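PDB 2XET: F1 capsule-anchoring protein from Yersinia pestis, which probably takes part, as the Caf1A outer-membrane usher, in the assembly and secretion of the F1 capsular antigen. Local coordinates for residues G2-L6 with I75-L81; L6-D12 with L81-L87. All blocks are in the same frame, centred on the assembly; numbering follows the deposited sequence.

Interaction 1 (G2-L6 with I75-L81). With SO4 (sulfate ion), chain D; SO4 (sulfate ion), chain C.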
loop_
_atom_site.group_PDB
_atom_site.type_symbol
_atom_site.label_atom_id
_atom_site.label_comp_id
_atom_site.label_asym_id
_atom_site.label_seq_id
_atom_site.Cartn_x
_atom_site.Cartn_y
_atom_site.Cartn_z
ATOM N N GLY A 2 10.357 -2.649 9.148
ATOM C CA GLY A 2 9.068 -3.320 9.196
ATOM C C GLY A 2 8.700 -4.012 7.900
ATOM O O GLY A 2 8.866 -3.453 6.826
ATOM N N ARG A 3 8.171 -5.228 8.019
ATOM C CA ARG A 3 7.675 -5.945 6.860
ATOM C C ARG A 3 6.231 -6.362 7.087
ATOM O O ARG A 3 5.830 -6.739 8.211
ATOM C CB ARG A 3 8.581 -7.136 6.511
ATOM C CG ARG A 3 8.583 -8.253 7.513
ATOM C CD ARG A 3 9.850 -9.139 7.470
ATOM N NE ARG A 3 11.031 -8.471 8.039
ATOM C CZ ARG A 3 11.333 -8.371 9.343
ATOM N NH1 ARG A 3 10.540 -8.859 10.304
ATOM N NH2 ARG A 3 12.446 -7.743 9.711
ATOM N N LEU A 4 5.444 -6.288 6.018
ATOM C CA LEU A 4 4.019 -6.571 6.130
ATOM C C LEU A 4 3.364 -6.943 4.821
ATOM O O LEU A 4 3.822 -6.524 3.750
ATOM C CB LEU A 4 3.292 -5.363 6.730
ATOM C CG LEU A 4 2.822 -4.309 5.724
ATOM C CD1 LEU A 4 1.624 -3.583 6.320
ATOM C CD2 LEU A 4 3.969 -3.389 5.453
ATOM N N PHE A 5 2.288 -7.721 4.947
ATOM C CA PHE A 5 1.313 -7.965 3.896
ATOM C C PHE A 5 0.247 -6.891 4.110
ATOM O O PHE A 5 -0.330 -6.801 5.221
ATOM C CB PHE A 5 0.651 -9.335 4.072
ATOM C CG PHE A 5 1.592 -10.502 3.855
ATOM C CD1 PHE A 5 1.746 -11.062 2.584
ATOM C CD2 PHE A 5 2.317 -11.032 4.920
ATOM C CE1 PHE A 5 2.622 -12.136 2.386
ATOM C CE2 PHE A 5 3.202 -12.098 4.723
ATOM C CZ PHE A 5 3.350 -12.644 3.454
ATOM N N LEU A 6 -0.017 -6.099 3.073
ATOM C CA LEU A 6 -1.025 -5.041 3.163
ATOM C C LEU A 6 -2.195 -5.271 2.211
ATOM O O LEU A 6 -2.009 -5.319 0.989
ATOM C CB LEU A 6 -0.372 -3.684 2.862
ATOM C CG LEU A 6 -1.247 -2.445 3.013
ATOM C CD1 LEU A 6 -1.684 -2.269 4.469
ATOM C CD2 LEU A 6 -0.477 -1.224 2.509
ATOM N N ILE A 75 11.444 -8.262 15.615
ATOM C CA ILE A 75 10.765 -9.518 15.280
ATOM C C ILE A 75 11.085 -9.943 13.840
ATOM O O ILE A 75 11.395 -9.092 13.009
ATOM C CB ILE A 75 9.239 -9.416 15.476
ATOM C CG1 ILE A 75 8.650 -8.305 14.584
ATOM C CG2 ILE A 75 8.925 -9.158 16.946
ATOM C CD1 ILE A 75 7.168 -8.495 14.245
ATOM N N SER A 76 11.033 -11.248 13.563
ATOM C CA SER A 76 11.395 -11.762 12.226
ATOM C C SER A 76 10.213 -11.985 11.295
ATOM O O SER A 76 10.417 -12.221 10.098
ATOM C CB SER A 76 12.170 -13.085 12.344
ATOM O OG SER A 76 11.328 -14.103 12.870
ATOM N N GLY A 77 8.994 -11.935 11.844
ATOM C CA GLY A 77 7.767 -12.212 11.096
ATOM C C GLY A 77 7.214 -11.039 10.309
ATOM O O GLY A 77 7.908 -10.046 10.082
ATOM N N ALA A 78 5.948 -11.173 9.895
ATOM C CA ALA A 78 5.310 -10.198 9.017
ATOM C C ALA A 78 3.856 -9.999 9.450
ATOM O O ALA A 78 3.131 -10.962 9.683
ATOM C CB ALA A 78 5.384 -10.663 7.572
ATOM N N TYR A 79 3.461 -8.742 9.589
ATOM C CA TYR A 79 2.070 -8.413 9.913
ATOM C C TYR A 79 1.154 -8.628 8.717
ATOM O O TYR A 79 1.582 -8.520 7.569
ATOM C CB TYR A 79 2.004 -6.955 10.333
ATOM C CG TYR A 79 2.625 -6.737 11.677
ATOM C CD1 TYR A 79 1.972 -7.149 12.834
ATOM C CD2 TYR A 79 3.890 -6.147 11.798
ATOM C CE1 TYR A 79 2.541 -6.948 14.084
ATOM C CE2 TYR A 79 4.462 -5.951 13.037
ATOM C CZ TYR A 79 3.795 -6.361 14.172
ATOM O OH TYR A 79 4.350 -6.204 15.418
ATOM N N ARG A 80 -0.119 -8.902 9.003
ATOM C CA ARG A 80 -1.164 -9.031 8.009
ATOM C C ARG A 80 -2.105 -7.856 8.304
ATOM O O ARG A 80 -2.914 -7.938 9.245
ATOM C CB ARG A 80 -1.847 -10.377 8.261
ATOM C CG ARG A 80 -2.769 -10.892 7.226
ATOM C CD ARG A 80 -2.088 -11.450 6.003
ATOM N NE ARG A 80 -3.127 -11.687 5.026
ATOM C CZ ARG A 80 -2.929 -11.837 3.728
ATOM N NH1 ARG A 80 -1.698 -11.794 3.220
ATOM N NH2 ARG A 80 -3.978 -12.028 2.940
ATOM N N LEU A 81 -1.938 -6.751 7.569
ATOM C CA LEU A 81 -2.698 -5.531 7.850
ATOM C C LEU A 81 -3.629 -5.143 6.702
ATOM O O LEU A 81 -3.427 -5.564 5.553
ATOM C CB LEU A 81 -1.731 -4.378 8.119
ATOM C CG LEU A 81 -0.683 -4.494 9.241
ATOM C CD1 LEU A 81 -0.057 -3.141 9.518
ATOM C CD2 LEU A 81 -1.292 -5.062 10.523
HETATM S S SO4 D . 13.364 -5.574 6.734
HETATM O O1 SO4 D . 12.983 -6.942 6.351
HETATM O O2 SO4 D . 12.176 -4.746 6.731
HETATM O O3 SO4 D . 13.956 -5.640 8.072
HETATM O O4 SO4 D . 14.349 -5.086 5.761
HETATM S S SO4 C . -2.231 -11.856 -0.572
HETATM O O1 SO4 C . -1.073 -12.093 0.288
HETATM O O2 SO4 C . -3.473 -11.738 0.196
HETATM O O3 SO4 C . -2.042 -10.652 -1.352
HETATM O O4 SO4 C . -2.389 -13.004 -1.462
HETATM O O HOH W 1 7.395 -6.796 10.623
#
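In the usher C-terminal domain, a member of the transthyretin clan, the first and last strands of the chain lie side by side and run parallel, and their beginnings are joined here. The example illustrates how a strand pair satisfies its backbone polar groups while a side chain takes up two carbonyls of the loop before the second strand. F5 makes two strong rungs of the ladder: its N donates to Y79 O (2.8 Å) and its O accepts from L81 N (2.8 Å). The preceding rung, from Y79 N to R3 O, is weak at 3.4 Å. On the other edge of strand 2-10, G2, L4 and L6 hydrogen-bond through their backbones to L45, L42 and V40 of strand 39-45. Before the strand begins at Y79, in 75-78, R3 takes over: its NH1 donates to I75 O (2.8 Å) and to G77 O (2.9 Å), while NE reaches O1 of the chain D sulfate at 3.0 Å and NH2 its O3 at 3.1 Å. G1 and G44 add their backbone N atoms to the same sulfate, probably from the crystallisation liquor. A water accepts from R3 N (3.1 Å) and donates weakly to G77 O (3.3 Å). L4, L6, Y79 and L81 share one face of the sheet, where L4 CD1 meets L81 CD1 at 3.6 Å against L69 and V67. F5 and R80 lie on the other face; F5 CE2 rests 3.9 Å from A78 CB. R80 grips the second, chain C sulfate, NH1 to O1 at 3.0 Å and NH2 to O2 at 2.8 Å.

Interaction 2 (L6-D12 with L81-L87)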
loop_
_atom_site.group_PDB
_atom_site.type_symbol
_atom_site.label_atom_id
_atom_site.label_comp_id
_atom_site.label_asym_id
_atom_site.label_seq_id
_atom_site.Cartn_x
_atom_site.Cartn_y
_atom_site.Cartn_z
ATOM N N LEU A 6 -0.017 -6.099 3.073
ATOM C CA LEU A 6 -1.025 -5.041 3.163
ATOM C C LEU A 6 -2.195 -5.271 2.211
ATOM O O LEU A 6 -2.009 -5.319 0.989
ATOM C CB LEU A 6 -0.372 -3.684 2.862
ATOM C CG LEU A 6 -1.247 -2.445 3.013
ATOM C CD1 LEU A 6 -1.684 -2.269 4.469
ATOM C CD2 LEU A 6 -0.477 -1.224 2.509
ATOM N N HIS A 7 -3.390 -5.472 2.777
ATOM C CA HIS A 7 -4.578 -5.671 1.968
ATOM C C HIS A 7 -5.216 -4.326 1.724
ATOM O O HIS A 7 -5.612 -3.652 2.672
ATOM C CB HIS A 7 -5.593 -6.596 2.678
ATOM C CG HIS A 7 -6.768 -6.972 1.834
ATOM N ND1 HIS A 7 -7.971 -7.374 2.381
ATOM C CD2 HIS A 7 -6.930 -7.021 0.489
ATOM C CE1 HIS A 7 -8.826 -7.642 1.408
ATOM N NE2 HIS A 7 -8.222 -7.435 0.252
ATOM N N LEU A 8 -5.280 -3.928 0.456
ATOM C CA LEU A 8 -5.817 -2.628 0.076
ATOM C C LEU A 8 -7.211 -2.769 -0.494
ATOM O O LEU A 8 -7.474 -3.704 -1.222
ATOM C CB LEU A 8 -4.899 -1.981 -0.979
ATOM C CG LEU A 8 -3.505 -1.564 -0.503
ATOM C CD1 LEU A 8 -2.583 -1.422 -1.723
ATOM C CD2 LEU A 8 -3.554 -0.262 0.310
ATOM N N LYS A 9 -8.101 -1.831 -0.176
ATOM C CA LYS A 9 -9.402 -1.760 -0.853
ATOM C C LYS A 9 -9.665 -0.284 -1.134
ATOM O O LYS A 9 -9.333 0.561 -0.292
ATOM C CB LYS A 9 -10.517 -2.372 0.009
ATOM C CG LYS A 9 -11.856 -2.524 -0.723
ATOM C CD LYS A 9 -12.888 -3.345 0.053
ATOM C CE LYS A 9 -13.046 -2.825 1.485
ATOM N NZ LYS A 9 -14.199 -3.391 2.225
ATOM N N ARG A 10 -10.229 0.024 -2.310
ATOM C CA ARG A 10 -10.522 1.408 -2.647
ATOM C C ARG A 10 -11.644 1.953 -1.751
ATOM O O ARG A 10 -12.463 1.179 -1.227
ATOM C CB ARG A 10 -10.955 1.518 -4.114
ATOM C CG ARG A 10 -9.802 1.277 -5.114
ATOM C CD ARG A 10 -10.358 0.783 -6.456
ATOM N NE ARG A 10 -11.443 1.608 -6.989
ATOM C CZ ARG A 10 -11.477 2.106 -8.229
ATOM N NH1 ARG A 10 -10.494 1.881 -9.078
ATOM N NH2 ARG A 10 -12.520 2.822 -8.622
ATOM N N SER A 11 -11.705 3.289 -1.618
ATOM C CA SER A 11 -12.771 3.938 -0.836
ATOM C C SER A 11 -14.199 3.682 -1.398
ATOM O O SER A 11 -15.205 3.815 -0.659
ATOM C CB SER A 11 -12.490 5.431 -0.653
ATOM O OG SER A 11 -12.124 6.035 -1.878
ATOM N N ASP A 12 -14.288 3.308 -2.677
ATOM C CA ASP A 12 -15.573 2.967 -3.298
ATOM C C ASP A 12 -15.905 1.469 -3.159
ATOM O O ASP A 12 -16.801 0.954 -3.813
ATOM C CB ASP A 12 -15.638 3.478 -4.758
ATOM C CG ASP A 12 -14.685 2.754 -5.716
ATOM O OD1 ASP A 12 -13.877 1.919 -5.268
ATOM O OD2 ASP A 12 -14.758 3.077 -6.939
ATOM N N LEU A 81 -1.938 -6.751 7.569
ATOM C CA LEU A 81 -2.698 -5.531 7.850
ATOM C C LEU A 81 -3.629 -5.143 6.702
ATOM O O LEU A 81 -3.427 -5.564 5.553
ATOM C CB LEU A 81 -1.731 -4.378 8.119
ATOM C CG LEU A 81 -0.683 -4.494 9.241
ATOM C CD1 LEU A 81 -0.057 -3.141 9.518
ATOM C CD2 LEU A 81 -1.292 -5.062 10.523
ATOM N N SER A 82 -4.638 -4.330 7.026
ATOM C CA SER A 82 -5.580 -3.829 6.029
ATOM C C SER A 82 -5.717 -2.327 6.157
ATOM O O SER A 82 -5.654 -1.782 7.267
ATOM C CB SER A 82 -6.963 -4.456 6.212
ATOM O OG SER A 82 -6.957 -5.859 5.973
ATOM N N THR A 83 -5.906 -1.651 5.027
ATOM C CA THR A 83 -6.214 -0.228 5.082
ATOM C C THR A 83 -7.024 0.222 3.861
ATOM O O THR A 83 -7.158 -0.513 2.888
ATOM C CB THR A 83 -4.942 0.628 5.268
ATOM O OG1 THR A 83 -5.319 1.946 5.697
ATOM C CG2 THR A 83 -4.117 0.704 3.956
ATOM N N THR A 84 -7.622 1.398 3.967
ATOM C CA THR A 84 -8.339 1.976 2.841
ATOM C C THR A 84 -7.399 2.737 1.950
ATOM O O THR A 84 -6.497 3.430 2.423
ATOM C CB THR A 84 -9.402 2.970 3.327
ATOM O OG1 THR A 84 -10.249 2.316 4.257
ATOM C CG2 THR A 84 -10.251 3.489 2.176
ATOM N N CYS A 85 -7.630 2.608 0.649
ATOM C CA CYS A 85 -6.928 3.414 -0.333
ATOM C C CYS A 85 -7.939 4.458 -0.850
ATOM O O CYS A 85 -8.885 4.125 -1.579
ATOM C CB CYS A 85 -6.393 2.506 -1.444
ATOM S SG CYS A 85 -4.971 3.118 -2.381
ATOM N N ILE A 86 -7.735 5.703 -0.446
ATOM C CA ILE A 86 -8.708 6.755 -0.727
ATOM C C ILE A 86 -8.477 7.269 -2.147
ATOM O O ILE A 86 -7.384 7.758 -2.486
ATOM C CB ILE A 86 -8.630 7.885 0.335
ATOM C CG1 ILE A 86 -9.088 7.341 1.699
ATOM C CG2 ILE A 86 -9.454 9.087 -0.093
ATOM C CD1 ILE A 86 -8.908 8.315 2.887
ATOM N N LEU A 87 -9.503 7.147 -2.981
ATOM C CA LEU A 87 -9.351 7.523 -4.412
ATOM C C LEU A 87 -9.023 8.997 -4.589
ATOM O O LEU A 87 -9.636 9.866 -3.937
ATOM C CB LEU A 87 -10.626 7.192 -5.199
ATOM C CG LEU A 87 -10.772 5.688 -5.435
ATOM C CD1 LEU A 87 -12.226 5.261 -5.608
ATOM C CD2 LEU A 87 -9.904 5.230 -6.656
#
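The two segments run parallel at an axis angle of 25° and approach to 4.6 Å, with L6 to R10 in register with L81 to C85. Odd-numbered residues carry the ladder: H7 N donates to L81 O (2.8 Å), T83 N to H7 O (3.1 Å), C85 N to K9 O (2.8 Å) and S11 N to C85 O (2.9 Å). Midway the strands spread, CA atoms of L8 and T83 standing 5.6 Å apart, and the bond from K9 N to T83 O is weak at 3.5 Å. Beyond the last bridge a side chain extends the pattern, S11 OG accepting from L87 N at 3.1 Å. This parallel pair of terminal strands lies within a mixed sheet consistent with a transthyretin-like beta-sandwich. L6, L8 and C85 are buried on one face, which T83 shares: L6 CD1 touches T83 CG2 at 3.9 Å, L8 CD2 nears C85 CB at 4.3 Å, and I51 and V53 of strand 48-54 pack against it. A disulfide links C85 to C63 on the adjoining antiparallel strand. H7, K9, S82 and T84 occupy the exposed face. R10 forms a salt bridge with D12, hydrogen-bonded NE to OD1 at 3.0 Å and NH2 to OD2 at 2.8 Å; D12 has a second such partner, K14. L87 CD2 lies over one face of the R10 guanidinium, 3.8 Å from CZ.

Overall arrangement
From the N terminus the chain enters strand 2-10 at once, supplying first the 2-6 half of interaction 1 and then the 6-12 half of interaction 2. It then builds the intervening strands before returning through 75-81 and 81-87. Each contact therefore closes a loop spanning 68 intervening residues, and because both strands advance in the same direction the two closures cross instead of nesting. They are successive lengths of a single parallel ladder, meeting at L6 and L81, with centres about 17 Å apart. Together they join the strand pair 39-45 and 2-10 to the rest of the sheet, which continues from 79-87 into 62-68.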